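Local coordinates for protein multicopper oxidase (Metagenomes, PDB 2ZWN) that probably oxidises small, often phenolic, substrates at copper centres and passes the electrons on to dioxygen, as laccases do, at residues His62-Lys67 / Gly99-His104; His57-His62 / Tyr89-Lys94. All coordinates share one frame; numbering follows the deposited sequence.

Interaction 1: residues His62-Lys67 / Gly99-His104; sequences HGVHQK and GTLWYH. With C2O (Cu-O-Cu linkage), chain E.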
loop_
_atom_site.group_PDB
_atom_site.type_symbol
_atom_site.label_atom_id
_atom_site.label_comp_id
_atom_site.label_asym_id
_atom_site.label_seq_id
_atom_site.Cartn_x
_atom_site.Cartn_y
_atom_site.Cartn_z
ATOM N N HIS A 62 6.181 11.375 -16.815
ATOM C CA HIS A 62 6.471 10.882 -15.473
ATOM C C HIS A 62 7.647 9.925 -15.513
ATOM O O HIS A 62 7.579 8.859 -16.133
ATOM C CB HIS A 62 5.237 10.191 -14.893
ATOM C CG HIS A 62 5.423 9.683 -13.495
ATOM N ND1 HIS A 62 4.513 9.933 -12.492
ATOM C CD2 HIS A 62 6.400 8.927 -12.937
ATOM C CE1 HIS A 62 4.919 9.350 -11.376
ATOM N NE2 HIS A 62 6.062 8.733 -11.622
ATOM N N GLY A 63 8.721 10.309 -14.830
ATOM C CA GLY A 63 9.961 9.554 -14.842
ATOM C C GLY A 63 11.040 10.267 -15.632
ATOM O O GLY A 63 12.217 10.020 -15.406
ATOM N N VAL A 64 10.648 11.145 -16.560
ATOM C CA VAL A 64 11.610 11.892 -17.361
ATOM C C VAL A 64 12.198 13.000 -16.493
ATOM O O VAL A 64 11.460 13.794 -15.919
ATOM C CB VAL A 64 10.959 12.481 -18.644
ATOM C CG1 VAL A 64 11.953 13.334 -19.430
ATOM C CG2 VAL A 64 10.429 11.363 -19.528
ATOM N N HIS A 65 13.525 13.040 -16.395
ATOM C CA HIS A 65 14.201 14.003 -15.523
ATOM C C HIS A 65 14.037 15.441 -15.986
ATOM O O HIS A 65 14.038 16.352 -15.167
ATOM C CB HIS A 65 15.702 13.705 -15.427
ATOM C CG HIS A 65 16.031 12.482 -14.631
ATOM N ND1 HIS A 65 17.235 11.822 -14.749
ATOM C CD2 HIS A 65 15.309 11.791 -13.719
ATOM C CE1 HIS A 65 17.244 10.783 -13.932
ATOM N NE2 HIS A 65 16.088 10.743 -13.294
ATOM N N GLN A 66 13.924 15.630 -17.297
ATOM C CA GLN A 66 13.898 16.955 -17.908
ATOM C C GLN A 66 15.186 17.699 -17.562
ATOM O O GLN A 66 15.153 18.852 -17.127
ATOM C CB GLN A 66 12.661 17.756 -17.475
ATOM C CG GLN A 66 11.319 17.078 -17.751
ATOM C CD GLN A 66 10.930 17.060 -19.225
ATOM O OE1 GLN A 66 11.607 17.649 -20.073
ATOM N NE2 GLN A 66 9.819 16.386 -19.534
ATOM N N LYS A 67 16.316 17.018 -17.764
ATOM C CA LYS A 67 17.639 17.570 -17.471
ATOM C C LYS A 67 17.883 18.785 -18.361
ATOM O O LYS A 67 18.055 18.652 -19.576
ATOM C CB LYS A 67 18.726 16.512 -17.698
ATOM C CG LYS A 67 20.076 16.850 -17.074
ATOM C CD LYS A 67 20.170 16.336 -15.641
ATOM C CE LYS A 67 21.378 16.905 -14.898
ATOM N NZ LYS A 67 22.682 16.657 -15.600
ATOM N N GLY A 99 13.821 3.011 -18.938
ATOM C CA GLY A 99 12.862 2.080 -18.369
ATOM C C GLY A 99 11.404 2.391 -18.617
ATOM O O GLY A 99 11.046 3.141 -19.525
ATOM N N THR A 100 10.562 1.780 -17.790
ATOM C CA THR A 100 9.122 1.944 -17.859
ATOM C C THR A 100 8.701 3.287 -17.285
ATOM O O THR A 100 8.648 3.456 -16.068
ATOM C CB THR A 100 8.405 0.831 -17.076
ATOM O OG1 THR A 100 8.924 -0.437 -17.481
ATOM C CG2 THR A 100 6.885 0.874 -17.321
ATOM N N LEU A 101 8.430 4.237 -18.177
ATOM C CA LEU A 101 7.902 5.541 -17.799
ATOM C C LEU A 101 6.468 5.663 -18.278
ATOM O O LEU A 101 5.923 4.749 -18.904
ATOM C CB LEU A 101 8.746 6.661 -18.414
ATOM C CG LEU A 101 10.266 6.476 -18.342
ATOM C CD1 LEU A 101 10.995 7.713 -18.876
ATOM C CD2 LEU A 101 10.721 6.168 -16.919
ATOM N N TRP A 102 5.846 6.798 -17.987
ATOM C CA TRP A 102 4.520 7.051 -18.529
ATOM C C TRP A 102 4.258 8.538 -18.657
ATOM O O TRP A 102 5.078 9.362 -18.254
ATOM C CB TRP A 102 3.442 6.322 -17.714
ATOM C CG TRP A 102 3.238 6.754 -16.290
ATOM C CD1 TRP A 102 4.173 6.827 -15.299
ATOM C CD2 TRP A 102 1.990 7.109 -15.689
ATOM N NE1 TRP A 102 3.583 7.236 -14.122
ATOM C CE2 TRP A 102 2.243 7.414 -14.336
ATOM C CE3 TRP A 102 0.679 7.219 -16.171
ATOM C CZ2 TRP A 102 1.235 7.822 -13.461
ATOM C CZ3 TRP A 102 -0.316 7.621 -15.307
ATOM C CH2 TRP A 102 -0.034 7.912 -13.961
ATOM N N TYR A 103 3.133 8.881 -19.258
ATOM C CA TYR A 103 2.795 10.282 -19.445
ATOM C C TYR A 103 1.337 10.471 -19.100
ATOM O O TYR A 103 0.523 9.559 -19.264
ATOM C CB TYR A 103 3.124 10.750 -20.874
ATOM C CG TYR A 103 2.340 10.048 -21.962
ATOM C CD1 TYR A 103 1.113 10.538 -22.376
ATOM C CD2 TYR A 103 2.823 8.894 -22.572
ATOM C CE1 TYR A 103 0.381 9.902 -23.358
ATOM C CE2 TYR A 103 2.089 8.245 -23.564
ATOM C CZ TYR A 103 0.866 8.757 -23.947
ATOM O OH TYR A 103 0.116 8.140 -24.923
ATOM N N HIS A 104 1.009 11.637 -18.562
ATOM C CA HIS A 104 -0.363 11.931 -18.209
ATOM C C HIS A 104 -0.596 13.418 -18.096
ATOM O O HIS A 104 0.348 14.197 -17.925
ATOM C CB HIS A 104 -0.762 11.250 -16.895
ATOM C CG HIS A 104 0.097 11.610 -15.721
ATOM N ND1 HIS A 104 -0.098 12.750 -14.972
ATOM C CD2 HIS A 104 1.123 10.947 -15.134
ATOM C CE1 HIS A 104 0.784 12.786 -13.989
ATOM N NE2 HIS A 104 1.537 11.703 -14.065
HETATM CU CU2 C2O E . 3.168 15.400 -10.585
HETATM CU CU3 C2O E . 2.732 10.874 -12.647
HETATM O O1 C2O E . 2.967 13.304 -11.635
#
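Two chi1 settings bring the histidines of this contact onto one metal: His62 extends its ring with CG trans to the amide nitrogen (chi1 -178°), whereas His104 places CG between its own N and carbonyl carbon (chi1 57°). The imidazoles consequently meet rim to rim around CU3 of the Cu-O-Cu linkage, His62 ND1 and His104 NE2 each lying 2.0 Å from that copper. His254 of the second subunit supplies the third ligand, and His62 NE2, on the far side of its ring, is hydrogen-bonded to Asp227 of that subunit, so copper at ND1 and Asp227 at NE2 together fix the rotation of the imidazole. Trp102 covers one face of His62. Its NE1 lies near the ring's rim, 3.1 Å from His62 CG, but the planes are inclined by 35°, so the pair is oblique rather than stacked, and NE1 makes no hydrogen bond to ND1. The indole also reaches the metal site, its CZ2 being 3.5 Å from CU3, while His104 CD2 sits over an indole face near the rim. Beneath these rings, His62 and Trp102 form an antiparallel hydrogen-bonded pair: His62 N to Trp102 O is short, at 2.7 Å, and the return bond from Trp102 N to His62 O is longer, at 3.3 Å. Beyond the pair the chain leaves the strand through Gly63, where a side chain would run into CD2 of Leu101. The other branch of that leucine, CD1, meets Val64 CG2 at 3.8 Å, extending the contact with a small apolar patch. Two neighbouring strands of one subunit offering histidines to a copper that a histidine of the next subunit completes are characteristic of the interfacial trinuclear site of two-domain laccases.

Interaction 2: residues His57-His62 / Tyr89-Lys94; sequences HTIHWH and YTYKFK. With CU (copper (II) ion), chain I; CU (copper (II) ion), chain D; C2O (Cu-O-Cu linkage), chain E.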
loop_
_atom_site.group_PDB
_atom_site.type_symbol
_atom_site.label_atom_id
_atom_site.label_comp_id
_atom_site.label_asym_id
_atom_site.label_seq_id
_atom_site.Cartn_x
_atom_site.Cartn_y
_atom_site.Cartn_z
ATOM N N HIS A 57 -5.469 21.270 -20.795
ATOM C CA HIS A 57 -4.676 20.109 -20.383
ATOM C C HIS A 57 -3.190 20.437 -20.475
ATOM O O HIS A 57 -2.800 21.482 -20.983
ATOM C CB HIS A 57 -4.953 18.905 -21.288
ATOM C CG HIS A 57 -6.404 18.572 -21.439
ATOM N ND1 HIS A 57 -7.126 17.924 -20.463
ATOM C CD2 HIS A 57 -7.267 18.793 -22.459
ATOM C CE1 HIS A 57 -8.371 17.761 -20.872
ATOM N NE2 HIS A 57 -8.483 18.283 -22.081
ATOM N N THR A 58 -2.368 19.525 -19.971
ATOM C CA THR A 58 -0.938 19.501 -20.266
ATOM C C THR A 58 -0.544 18.039 -20.477
ATOM O O THR A 58 -1.383 17.145 -20.352
ATOM C CB THR A 58 -0.101 20.059 -19.100
ATOM O OG1 THR A 58 -0.333 19.263 -17.927
ATOM C CG2 THR A 58 -0.441 21.532 -18.816
ATOM N N ILE A 59 0.718 17.794 -20.796
ATOM C CA ILE A 59 1.278 16.451 -20.643
ATOM C C ILE A 59 2.517 16.515 -19.772
ATOM O O ILE A 59 3.487 17.196 -20.108
ATOM C CB ILE A 59 1.646 15.775 -21.973
ATOM C CG1 ILE A 59 0.456 15.777 -22.929
ATOM C CG2 ILE A 59 2.127 14.334 -21.709
ATOM C CD1 ILE A 59 0.719 15.006 -24.213
ATOM N N HIS A 60 2.466 15.806 -18.648
ATOM C CA HIS A 60 3.641 15.545 -17.834
ATOM C C HIS A 60 4.219 14.170 -18.188
ATOM O O HIS A 60 3.480 13.200 -18.357
ATOM C CB HIS A 60 3.285 15.607 -16.347
ATOM C CG HIS A 60 4.343 15.044 -15.455
ATOM N ND1 HIS A 60 5.622 15.552 -15.408
ATOM C CD2 HIS A 60 4.313 14.009 -14.583
ATOM C CE1 HIS A 60 6.339 14.852 -14.548
ATOM N NE2 HIS A 60 5.567 13.913 -14.031
ATOM N N TRP A 61 5.544 14.111 -18.273
ATOM C CA TRP A 61 6.279 12.912 -18.661
ATOM C C TRP A 61 6.890 12.343 -17.389
ATOM O O TRP A 61 7.935 12.799 -16.913
ATOM C CB TRP A 61 7.321 13.255 -19.732
ATOM C CG TRP A 61 6.710 14.100 -20.811
ATOM C CD1 TRP A 61 6.660 15.466 -20.855
ATOM C CD2 TRP A 61 5.996 13.636 -21.966
ATOM N NE1 TRP A 61 5.975 15.878 -21.974
ATOM C CE2 TRP A 61 5.557 14.777 -22.674
ATOM C CE3 TRP A 61 5.692 12.367 -22.475
ATOM C CZ2 TRP A 61 4.828 14.685 -23.864
ATOM C CZ3 TRP A 61 4.970 12.277 -23.657
ATOM C CH2 TRP A 61 4.548 13.429 -24.339
ATOM N N HIS A 62 6.181 11.375 -16.815
ATOM C CA HIS A 62 6.471 10.882 -15.473
ATOM C C HIS A 62 7.647 9.925 -15.513
ATOM O O HIS A 62 7.579 8.859 -16.133
ATOM C CB HIS A 62 5.237 10.191 -14.893
ATOM C CG HIS A 62 5.423 9.683 -13.495
ATOM N ND1 HIS A 62 4.513 9.933 -12.492
ATOM C CD2 HIS A 62 6.400 8.927 -12.937
ATOM C CE1 HIS A 62 4.919 9.350 -11.376
ATOM N NE2 HIS A 62 6.062 8.733 -11.622
ATOM N N TYR A 89 1.006 22.899 -28.321
ATOM C CA TYR A 89 2.175 23.077 -27.473
ATOM C C TYR A 89 3.171 21.981 -27.807
ATOM O O TYR A 89 2.780 20.841 -28.055
ATOM C CB TYR A 89 1.773 23.018 -25.995
ATOM C CG TYR A 89 2.861 23.411 -25.017
ATOM C CD1 TYR A 89 2.980 24.722 -24.565
ATOM C CD2 TYR A 89 3.753 22.467 -24.520
ATOM C CE1 TYR A 89 3.967 25.084 -23.657
ATOM C CE2 TYR A 89 4.748 22.817 -23.620
ATOM C CZ TYR A 89 4.848 24.127 -23.186
ATOM O OH TYR A 89 5.831 24.484 -22.289
ATOM N N THR A 90 4.451 22.329 -27.823
ATOM C CA THR A 90 5.495 21.368 -28.153
ATOM C C THR A 90 6.392 21.084 -26.952
ATOM O O THR A 90 6.941 22.010 -26.334
ATOM C CB THR A 90 6.345 21.846 -29.333
ATOM O OG1 THR A 90 5.543 21.845 -30.517
ATOM C CG2 THR A 90 7.547 20.931 -29.538
ATOM N N TYR A 91 6.529 19.797 -26.639
ATOM C CA TYR A 91 7.416 19.322 -25.584
ATOM C C TYR A 91 8.685 18.797 -26.222
ATOM O O TYR A 91 8.623 18.124 -27.244
ATOM C CB TYR A 91 6.745 18.209 -24.782
ATOM C CG TYR A 91 5.564 18.698 -23.993
ATOM C CD1 TYR A 91 5.741 19.281 -22.747
ATOM C CD2 TYR A 91 4.272 18.601 -24.500
ATOM C CE1 TYR A 91 4.665 19.740 -22.014
ATOM C CE2 TYR A 91 3.189 19.064 -23.782
ATOM C CZ TYR A 91 3.389 19.635 -22.540
ATOM O OH TYR A 91 2.313 20.106 -21.826
ATOM N N LYS A 92 9.827 19.121 -25.624
ATOM C CA LYS A 92 11.119 18.606 -26.075
ATOM C C LYS A 92 11.939 18.156 -24.877
ATOM O O LYS A 92 12.115 18.908 -23.916
ATOM C CB LYS A 92 11.891 19.670 -26.853
ATOM C CG LYS A 92 11.152 20.202 -28.064
ATOM C CD LYS A 92 12.071 20.999 -28.970
ATOM C CE LYS A 92 11.332 21.477 -30.203
ATOM N NZ LYS A 92 12.235 22.136 -31.193
ATOM N N PHE A 93 12.431 16.923 -24.928
ATOM C CA PHE A 93 13.249 16.386 -23.853
ATOM C C PHE A 93 14.131 15.255 -24.357
ATOM O O PHE A 93 13.840 14.629 -25.384
ATOM C CB PHE A 93 12.381 15.919 -22.675
ATOM C CG PHE A 93 11.360 14.873 -23.036
ATOM C CD1 PHE A 93 11.680 13.521 -22.981
ATOM C CD2 PHE A 93 10.072 15.240 -23.408
ATOM C CE1 PHE A 93 10.738 12.553 -23.309
ATOM C CE2 PHE A 93 9.128 14.274 -23.737
ATOM C CZ PHE A 93 9.463 12.933 -23.690
ATOM N N LYS A 94 15.229 15.028 -23.644
ATOM C CA LYS A 94 16.123 13.925 -23.945
ATOM C C LYS A 94 15.718 12.753 -23.075
ATOM O O LYS A 94 15.515 12.910 -21.870
ATOM C CB LYS A 94 17.578 14.307 -23.670
ATOM C CG LYS A 94 18.585 13.273 -24.135
ATOM C CD LYS A 94 20.008 13.714 -23.853
ATOM C CE LYS A 94 20.504 14.734 -24.869
ATOM N NZ LYS A 94 20.687 14.143 -26.227
HETATM CU CU CU I . 5.994 13.033 -12.441
HETATM CU CU CU D . -6.321 17.195 -18.690
HETATM CU CU2 C2O E . 3.168 15.400 -10.585
HETATM CU CU3 C2O E . 2.732 10.874 -12.647
HETATM O O1 C2O E . 2.967 13.304 -11.635
#
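The hydroxyl of Tyr91 is gripped by two partners: Ile59 N donates to OH over 3.0 Å in an almost straight bond (175°), and Gln80 OE1 is hydrogen-bonded to the same oxygen. One buried phenol thus ties down a backbone amide just ahead of strand 60-62, close to the point where Thr58 OG1 is held by Gly74 O and His106 N. A phenylalanine in place of Tyr91 would keep the ring but would probably leave the Ile59 amide and Gln80 without their shared mate, letting this approach to the strand shift. The phenol ring has contacts of its own. Trp61 turns the edge of its indole to the face of Tyr91 in a T-shaped pair, planes at 72°, with NE1 3.5 Å from Tyr91 CG. Phe93 takes one indole face: with CG between its backbone N and carbonyl carbon (chi1 58°), it brings CE2 over the centre, 3.7 Å from Trp61 CD2, and the two side chains cross at about a right angle. Ile59 CG2 covers the opposite indole face near the rim, so the tryptophan is wedged between an aromatic ring and a methyl group. Trp61, Tyr91 and Phe93 thereby pack between the two sheets of the cupredoxin beta sandwich. At the start of the segment, His57 ND1 coordinates a copper ion at 2.1 Å, alongside Cys105 and His112, a ligand set like that of type 1 sites. His60 points away from strand 89-94, and its NE2 binds a different copper ion at 1.9 Å together with His204 of the second subunit. His60-Trp61-His62 is the His-X-His motif of multicopper oxidases, its outer histidines on different coppers of the cluster and its middle residue turned into the sandwich.

In the fold
Both contacts are buried and share His62, yet they join different elements of one cupredoxin domain. Interaction 1 pairs neighbouring strands, 60-62 and 101-104, within a single sheet; interaction 2 crosses from that sheet to strand 88-94, an edge strand, within this chain, of the other. What links the segments differs accordingly: in interaction 1 a shared copper, backbone bonds and ring contacts, in interaction 2 aromatic side chains and one phenol bond, its coppers being bound from the 57-62 side alone. The two meet directly where Tyr103 CB packs on Trp61 and where His60 N probably hydrogen-bonds to His104 O. Alternation along His60, Trp61 and His62 sets the tryptophan into the sandwich and both histidines at the copper cluster.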